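Local coordinates for protein TCR beta chain (PDB 6LIR) that forms the beta half of the chicken alpha-beta T-cell receptor, which at the T-cell surface probably recognises peptides presented by MHC molecules, at residues L110-F124 against L139-L151. Numbering follows the deposited sequence.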
ATOM      1  N   LEU B 110     -12.662   8.421  15.614  1.00 78.72           N
ATOM      2  CA  LEU B 110     -12.157   9.660  16.179  1.00 84.83           C
ATOM      3  C   LEU B 110     -12.807   9.989  17.521  1.00 89.24           C
ATOM      4  O   LEU B 110     -13.866   9.475  17.884  1.00 86.66           O
ATOM      5  CB  LEU B 110     -12.350  10.814  15.194  1.00 81.67           C
ATOM      6  CG  LEU B 110     -11.281  10.865  14.099  1.00 80.70           C
ATOM      7  CD1 LEU B 110     -11.123  12.277  13.568  1.00 80.83           C
ATOM      8  CD2 LEU B 110      -9.941  10.322  14.604  1.00 78.69           C
ATOM      9  N   GLY B 111     -12.133  10.863  18.253  1.00 69.72           N
ATOM     10  CA  GLY B 111     -12.720  11.465  19.432  1.00 73.96           C
ATOM     11  C   GLY B 111     -13.819  12.444  19.061  1.00 76.92           C
ATOM     12  O   GLY B 111     -13.762  13.115  18.032  1.00 75.72           O
ATOM     13  N   LYS B 112     -14.839  12.539  19.914  1.00107.58           N
ATOM     14  CA  LYS B 112     -16.048  13.279  19.567  1.00104.35           C
ATOM     15  C   LYS B 112     -15.823  14.781  19.627  1.00103.56           C
ATOM     16  O   LYS B 112     -16.779  15.558  19.530  1.00101.85           O
ATOM     17  CB  LYS B 112     -17.165  12.953  20.552  1.00104.79           C
ATOM     18  CG  LYS B 112     -17.045  11.609  21.248  1.00100.88           C
ATOM     19  CD  LYS B 112     -18.054  11.542  22.388  1.00101.78           C
ATOM     20  CE  LYS B 112     -19.456  11.857  21.884  1.00102.83           C
ATOM     21  NZ  LYS B 112     -20.537  11.435  22.819  1.00 97.42           N
ATOM     22  N   ASN B 113     -14.565  15.176  19.786  1.00112.42           N
ATOM     23  CA  ASN B 113     -14.077  16.544  19.785  1.00110.22           C
ATOM     24  C   ASN B 113     -13.278  16.865  18.536  1.00108.12           C
ATOM     25  O   ASN B 113     -13.441  17.946  17.962  1.00104.92           O
ATOM     26  CB  ASN B 113     -13.187  16.755  21.009  1.00112.44           C
ATOM     27  CG  ASN B 113     -12.327  15.541  21.288  1.00113.21           C
ATOM     28  OD1 ASN B 113     -12.835  14.506  21.714  1.00111.51           O
ATOM     29  ND2 ASN B 113     -11.031  15.644  21.008  1.00113.63           N
ATOM     30  N   SER B 114     -12.442  15.929  18.093  1.00 96.38           N
ATOM     31  CA  SER B 114     -11.594  16.153  16.933  1.00 93.35           C
ATOM     32  C   SER B 114     -12.431  16.227  15.663  1.00 85.97           C
ATOM     33  O   SER B 114     -13.373  15.454  15.469  1.00 88.27           O
ATOM     34  CB  SER B 114     -10.566  15.027  16.814  1.00 88.75           C
ATOM     35  OG  SER B 114      -9.374  15.345  17.511  1.00 88.73           O
ATOM     36  N   GLU B 115     -12.081  17.165  14.795  1.00 74.46           N
ATOM     37  CA  GLU B 115     -12.715  17.273  13.493  1.00 69.80           C
ATOM     38  C   GLU B 115     -11.810  16.723  12.399  1.00 67.23           C
ATOM     39  O   GLU B 115     -10.590  16.619  12.554  1.00 61.54           O
ATOM     40  CB  GLU B 115     -13.097  18.720  13.187  1.00 73.52           C
ATOM     41  CG  GLU B 115     -14.558  19.016  13.474  1.00 85.62           C
ATOM     42  CD  GLU B 115     -15.178  19.949  12.457  1.00 89.31           C
ATOM     43  OE1 GLU B 115     -16.254  19.608  11.921  1.00 90.75           O
ATOM     44  OE2 GLU B 115     -14.592  21.019  12.195  1.00 93.21           O
ATOM     45  N   ILE B 116     -12.431  16.378  11.278  1.00 65.47           N
ATOM     46  CA  ILE B 116     -11.698  15.967  10.085  1.00 59.70           C
ATOM     47  C   ILE B 116     -11.259  17.214   9.335  1.00 59.15           C
ATOM     48  O   ILE B 116     -12.062  18.123   9.097  1.00 64.26           O
ATOM     49  CB  ILE B 116     -12.569  15.066   9.196  1.00 58.48           C
ATOM     50  CG1 ILE B 116     -12.903  13.755   9.908  1.00 55.56           C
ATOM     51  CG2 ILE B 116     -11.885  14.806   7.862  1.00 55.09           C
ATOM     52  CD1 ILE B 116     -14.119  13.056   9.334  1.00 55.71           C
ATOM     53  N   ILE B 117      -9.985  17.269   8.962  1.00 55.31           N
ATOM     54  CA  ILE B 117      -9.443  18.396   8.215  1.00 52.16           C
ATOM     55  C   ILE B 117      -9.067  17.906   6.825  1.00 47.55           C
ATOM     56  O   ILE B 117      -8.298  16.948   6.682  1.00 48.91           O
ATOM     57  CB  ILE B 117      -8.237  19.022   8.930  1.00 54.00           C
ATOM     58  CG1 ILE B 117      -8.593  19.343  10.384  1.00 57.44           C
ATOM     59  CG2 ILE B 117      -7.788  20.275   8.203  1.00 52.15           C
ATOM     60  CD1 ILE B 117      -7.406  19.339  11.319  1.00 57.05           C
ATOM     61  N   GLU B 118      -9.613  18.563   5.804  1.00 50.87           N
ATOM     62  CA  GLU B 118      -9.259  18.252   4.431  1.00 51.08           C
ATOM     63  C   GLU B 118      -7.792  18.592   4.173  1.00 56.16           C
ATOM     64  O   GLU B 118      -7.229  19.484   4.814  1.00 55.20           O
ATOM     65  CB  GLU B 118     -10.152  19.011   3.452  1.00 55.72           C
ATOM     66  CG  GLU B 118     -10.081  20.527   3.560  1.00 60.69           C
ATOM     67  CD  GLU B 118     -11.050  21.219   2.618  1.00 66.74           C
ATOM     68  OE1 GLU B 118     -10.589  21.860   1.645  1.00 63.81           O
ATOM     69  OE2 GLU B 118     -12.276  21.118   2.849  1.00 69.13           O
ATOM     70  N   PRO B 119      -7.148  17.886   3.253  1.00 50.41           N
ATOM     71  CA  PRO B 119      -5.752  18.188   2.932  1.00 47.90           C
ATOM     72  C   PRO B 119      -5.624  19.423   2.055  1.00 49.73           C
ATOM     73  O   PRO B 119      -6.543  19.813   1.334  1.00 48.08           O
ATOM     74  CB  PRO B 119      -5.299  16.942   2.168  1.00 45.06           C
ATOM     75  CG  PRO B 119      -6.544  16.520   1.452  1.00 44.85           C
ATOM     76  CD  PRO B 119      -7.656  16.758   2.450  1.00 44.75           C
ATOM     77  N   ASP B 120      -4.443  20.025   2.119  1.00 52.35           N
ATOM     78  CA  ASP B 120      -4.009  20.945   1.083  1.00 49.82           C
ATOM     79  C   ASP B 120      -3.217  20.131   0.073  1.00 49.46           C
ATOM     80  O   ASP B 120      -2.422  19.267   0.450  1.00 49.78           O
ATOM     81  CB  ASP B 120      -3.139  22.066   1.654  1.00 58.28           C
ATOM     82  CG  ASP B 120      -3.904  22.988   2.580  1.00 66.53           C
ATOM     83  OD1 ASP B 120      -4.713  23.800   2.079  1.00 71.29           O
ATOM     84  OD2 ASP B 120      -3.690  22.908   3.808  1.00 67.59           O
ATOM     85  N   VAL B 121      -3.430  20.408  -1.209  1.00 39.76           N
ATOM     86  CA  VAL B 121      -2.856  19.590  -2.270  1.00 42.38           C
ATOM     87  C   VAL B 121      -2.185  20.518  -3.267  1.00 44.84           C
ATOM     88  O   VAL B 121      -2.842  21.390  -3.847  1.00 43.45           O
ATOM     89  CB  VAL B 121      -3.914  18.724  -2.974  1.00 37.84           C
ATOM     90  CG1 VAL B 121      -3.249  17.811  -3.997  1.00 35.79           C
ATOM     91  CG2 VAL B 121      -4.714  17.907  -1.962  1.00 39.66           C
ATOM     92  N   VAL B 122      -0.883  20.333  -3.462  1.00 43.34           N
ATOM     93  CA  VAL B 122      -0.122  21.081  -4.451  1.00 48.22           C
ATOM     94  C   VAL B 122       0.698  20.099  -5.272  1.00 39.58           C
ATOM     95  O   VAL B 122       1.096  19.035  -4.786  1.00 42.83           O
ATOM     96  CB  VAL B 122       0.793  22.142  -3.795  1.00 47.74           C
ATOM     97  CG1 VAL B 122      -0.026  23.103  -2.946  1.00 49.96           C
ATOM     98  CG2 VAL B 122       1.873  21.477  -2.952  1.00 48.57           C
ATOM     99  N   ILE B 123       0.925  20.444  -6.535  1.00 37.66           N
ATOM    100  CA  ILE B 123       1.929  19.784  -7.356  1.00 35.15           C
ATOM    101  C   ILE B 123       3.109  20.733  -7.486  1.00 41.97           C
ATOM    102  O   ILE B 123       2.931  21.921  -7.776  1.00 41.39           O
ATOM    103  CB  ILE B 123       1.374  19.399  -8.737  1.00 33.65           C
ATOM    104  CG1 ILE B 123       0.202  18.427  -8.582  1.00 39.84           C
ATOM    105  CG2 ILE B 123       2.477  18.795  -9.599  1.00 35.07           C
ATOM    106  CD1 ILE B 123      -0.430  18.023  -9.895  1.00 42.04           C
ATOM    107  N   PHE B 124       4.311  20.206  -7.306  1.00 38.97           N
ATOM    108  CA  PHE B 124       5.512  20.998  -7.488  1.00 40.63           C
ATOM    109  C   PHE B 124       5.936  20.947  -8.947  1.00 37.33           C
ATOM    110  O   PHE B 124       5.903  19.888  -9.580  1.00 40.73           O
ATOM    111  CB  PHE B 124       6.625  20.505  -6.566  1.00 40.25           C
ATOM    112  CG  PHE B 124       6.412  20.875  -5.124  1.00 38.93           C
ATOM    113  CD1 PHE B 124       6.964  22.033  -4.601  1.00 45.63           C
ATOM    114  CD2 PHE B 124       5.643  20.074  -4.298  1.00 39.44           C
ATOM    115  CE1 PHE B 124       6.764  22.380  -3.278  1.00 48.43           C
ATOM    116  CE2 PHE B 124       5.435  20.417  -2.971  1.00 41.42           C
ATOM    117  CZ  PHE B 124       5.997  21.570  -2.461  1.00 44.23           C
ATOM    118  N   LEU B 139       7.400  14.728 -10.998  1.00 38.12           N
ATOM    119  CA  LEU B 139       6.303  15.557 -10.526  1.00 36.99           C
ATOM    120  C   LEU B 139       5.958  15.103  -9.117  1.00 37.66           C
ATOM    121  O   LEU B 139       5.602  13.937  -8.908  1.00 44.20           O
ATOM    122  CB  LEU B 139       5.082  15.438 -11.438  1.00 39.77           C
ATOM    123  CG  LEU B 139       5.292  15.611 -12.941  1.00 42.39           C
ATOM    124  CD1 LEU B 139       3.971  15.413 -13.677  1.00 44.17           C
ATOM    125  CD2 LEU B 139       5.869  16.978 -13.237  1.00 44.15           C
ATOM    126  N   VAL B 140       6.088  16.006  -8.154  1.00 30.18           N
ATOM    127  CA  VAL B 140       5.813  15.684  -6.764  1.00 31.68           C
ATOM    128  C   VAL B 140       4.479  16.306  -6.388  1.00 37.04           C
ATOM    129  O   VAL B 140       4.314  17.532  -6.426  1.00 37.35           O
ATOM    130  CB  VAL B 140       6.939  16.173  -5.846  1.00 34.83           C
ATOM    131  CG1 VAL B 140       6.708  15.682  -4.430  1.00 34.56           C
ATOM    132  CG2 VAL B 140       8.284  15.689  -6.373  1.00 34.06           C
ATOM    133  N   CYS B 141       3.530  15.458  -6.021  1.00 35.45           N
ATOM    134  CA  CYS B 141       2.265  15.891  -5.459  1.00 34.40           C
ATOM    135  C   CYS B 141       2.336  15.753  -3.950  1.00 36.17           C
ATOM    136  O   CYS B 141       2.682  14.683  -3.441  1.00 39.85           O
ATOM    137  CB  CYS B 141       1.117  15.057  -6.024  1.00 37.44           C
ATOM    138  SG  CYS B 141      -0.497  15.479  -5.374  1.00 44.43           S
ATOM    139  N   LEU B 142       1.996  16.819  -3.236  1.00 34.84           N
ATOM    140  CA  LEU B 142       2.026  16.808  -1.781  1.00 41.93           C
ATOM    141  C   LEU B 142       0.628  17.070  -1.243  1.00 43.63           C
ATOM    142  O   LEU B 142       0.012  18.092  -1.567  1.00 45.62           O
ATOM    143  CB  LEU B 142       3.008  17.853  -1.243  1.00 43.44           C
ATOM    144  CG  LEU B 142       2.967  18.107   0.268  1.00 44.62           C
ATOM    145  CD1 LEU B 142       3.491  16.908   1.047  1.00 47.29           C
ATOM    146  CD2 LEU B 142       3.750  19.363   0.636  1.00 51.50           C
ATOM    147  N   ALA B 143       0.141  16.166  -0.405  1.00 39.48           N
ATOM    148  CA  ALA B 143      -1.066  16.401   0.370  1.00 44.47           C
ATOM    149  C   ALA B 143      -0.638  16.633   1.809  1.00 45.44           C
ATOM    150  O   ALA B 143       0.025  15.780   2.406  1.00 46.69           O
ATOM    151  CB  ALA B 143      -2.033  15.223   0.266  1.00 40.10           C
ATOM    152  N   SER B 144      -1.008  17.786   2.361  1.00 43.97           N
ATOM    153  CA  SER B 144      -0.629  18.122   3.723  1.00 47.58           C
ATOM    154  C   SER B 144      -1.787  18.823   4.413  1.00 49.75           C
ATOM    155  O   SER B 144      -2.727  19.300   3.770  1.00 48.70           O
ATOM    156  CB  SER B 144       0.618  19.015   3.752  1.00 43.93           C
ATOM    157  OG  SER B 144       0.468  20.115   2.869  1.00 48.06           O
ATOM    158  N   GLY B 145      -1.699  18.897   5.737  1.00 58.50           N
ATOM    159  CA  GLY B 145      -2.690  19.602   6.515  1.00 61.08           C
ATOM    160  C   GLY B 145      -3.879  18.777   6.949  1.00 63.04           C
ATOM    161  O   GLY B 145      -4.797  19.331   7.566  1.00 66.30           O
ATOM    162  N   PHE B 146      -3.904  17.479   6.650  1.00 50.73           N
ATOM    163  CA  PHE B 146      -5.116  16.693   6.825  1.00 52.46           C
ATOM    164  C   PHE B 146      -5.073  15.859   8.102  1.00 54.21           C
ATOM    165  O   PHE B 146      -4.010  15.553   8.649  1.00 54.69           O
ATOM    166  CB  PHE B 146      -5.359  15.785   5.612  1.00 48.11           C
ATOM    167  CG  PHE B 146      -4.242  14.816   5.328  1.00 47.48           C
ATOM    168  CD1 PHE B 146      -4.203  13.578   5.950  1.00 46.18           C
ATOM    169  CD2 PHE B 146      -3.249  15.131   4.416  1.00 46.21           C
ATOM    170  CE1 PHE B 146      -3.189  12.682   5.681  1.00 47.45           C
ATOM    171  CE2 PHE B 146      -2.232  14.238   4.142  1.00 45.70           C
ATOM    172  CZ  PHE B 146      -2.201  13.012   4.776  1.00 46.95           C
ATOM    173  N   PHE B 147      -6.271  15.509   8.579  1.00 52.91           N
ATOM    174  CA  PHE B 147      -6.513  14.686   9.756  1.00 51.63           C
ATOM    175  C   PHE B 147      -7.814  13.928   9.521  1.00 52.82           C
ATOM    176  O   PHE B 147      -8.813  14.554   9.125  1.00 56.08           O
ATOM    177  CB  PHE B 147      -6.604  15.507  11.042  1.00 50.03           C
ATOM    178  CG  PHE B 147      -6.631  14.670  12.285  1.00 55.63           C
ATOM    179  CD1 PHE B 147      -5.454  14.204  12.847  1.00 56.96           C
ATOM    180  CD2 PHE B 147      -7.833  14.333  12.883  1.00 55.00           C
ATOM    181  CE1 PHE B 147      -5.475  13.425  13.985  1.00 58.05           C
ATOM    182  CE2 PHE B 147      -7.860  13.554  14.023  1.00 57.96           C
ATOM    183  CZ  PHE B 147      -6.681  13.100  14.575  1.00 60.43           C
ATOM    184  N   PRO B 148      -7.853  12.603   9.747  1.00 50.39           N
ATOM    185  CA  PRO B 148      -6.797  11.777  10.341  1.00 52.24           C
ATOM    186  C   PRO B 148      -5.745  11.285   9.349  1.00 52.35           C
ATOM    187  O   PRO B 148      -5.701  11.743   8.208  1.00 51.47           O
ATOM    188  CB  PRO B 148      -7.570  10.593  10.934  1.00 50.07           C
ATOM    189  CG  PRO B 148      -8.913  10.591  10.259  1.00 48.47           C
ATOM    190  CD  PRO B 148      -9.030  11.799   9.380  1.00 49.94           C
ATOM    191  N   ASP B 149      -4.904  10.353   9.808  1.00 56.20           N
ATOM    192  CA  ASP B 149      -3.703   9.978   9.069  1.00 58.54           C
ATOM    193  C   ASP B 149      -3.981   9.305   7.732  1.00 60.78           C
ATOM    194  O   ASP B 149      -3.087   9.282   6.878  1.00 61.51           O
ATOM    195  CB  ASP B 149      -2.847   9.042   9.922  1.00 61.17           C
ATOM    196  CG  ASP B 149      -3.520   7.710  10.173  1.00 59.85           C
ATOM    197  OD1 ASP B 149      -4.763   7.685  10.280  1.00 63.73           O
ATOM    198  OD2 ASP B 149      -2.808   6.686  10.264  1.00 65.36           O
ATOM    199  N   HIS B 150      -5.174   8.762   7.514  1.00 66.28           N
ATOM    200  CA  HIS B 150      -5.426   7.995   6.301  1.00 66.99           C
ATOM    201  C   HIS B 150      -5.977   8.864   5.182  1.00 64.96           C
ATOM    202  O   HIS B 150      -6.937   9.617   5.376  1.00 59.13           O
ATOM    203  CB  HIS B 150      -6.365   6.818   6.531  1.00 70.93           C
ATOM    204  CG  HIS B 150      -6.286   5.799   5.438  1.00 75.31           C
ATOM    205  ND1 HIS B 150      -7.185   5.756   4.394  1.00 77.07           N
ATOM    206  CD2 HIS B 150      -5.393   4.807   5.207  1.00 82.89           C
ATOM    207  CE1 HIS B 150      -6.861   4.769   3.577  1.00 76.55           C
ATOM    208  NE2 HIS B 150      -5.779   4.175   4.050  1.00 80.97           N
ATOM    209  N   LEU B 151      -5.379   8.722   4.004  1.00 58.75           N
ATOM    210  CA  LEU B 151      -5.759   9.459   2.813  1.00 53.44           C
ATOM    211  C   LEU B 151      -5.164   8.726   1.622  1.00 50.45           C
ATOM    212  O   LEU B 151      -4.096   8.120   1.729  1.00 51.46           O
ATOM    213  CB  LEU B 151      -5.259  10.904   2.891  1.00 49.84           C
ATOM    214  CG  LEU B 151      -5.409  11.855   1.709  1.00 47.79           C
ATOM    215  CD1 LEU B 151      -5.634  13.243   2.256  1.00 47.63           C
ATOM    216  CD2 LEU B 151      -4.171  11.828   0.822  1.00 49.64           C
TER
HETATM  217  O   HOH W   1       0.370  20.858   0.214  1.00 45.52           O
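P119 sits where the packing is tightest: its CB lies 3.5 Å from CD2 of the F146 ring and its CG 3.5 Å from CD1 of L151, the latter closer than ordinary van der Waals contact. The same L151 methyl covers the centre of one F146 face, 3.6 Å above the ring plane, so proline, leucine and phenylalanine interlock; F205 and I214 of the opposing sheet close over P119. From here strands 120-124 and 139-144 run antiparallel, their axes 4.7 Å apart and at 166°. Backbone bonds run both ways between V122 and L142, L142 N to V122 O at an N-H...O angle of 172°, and from S144 N to D120 O. V121, I123, C141 and A143 turn their side chains into the sandwich, where C141 SG, anti to its own backbone N (chi1 179°), comes within 3.9 Å of V121 CG1 and is disulfide-bonded to C201. On the other face V122, F124, V140 and L142 pack on the TCR alpha chain. There F124 lies alongside L142, presenting its edge, with CE2 3.9 Å from L142 CB; an alanine here would probably strip L142 of this neighbour and open a gap at the subunit interface. At the near end of that face D120 is exposed, and a water lies 2.8 Å from S144 OG. The linker side is looser in its backbone, a lone I117-F147 bridge flanked by exposed I117 and E115, although F147 is well covered, L110 CD1 meeting its CE2 at 3.5 Å. An edge strand paired antiparallel with its inner neighbour, which carries the inward cysteine, marks strands A and B of an immunoglobulin C1-set domain; the dimer face is that of T-cell receptor and antibody constant domains.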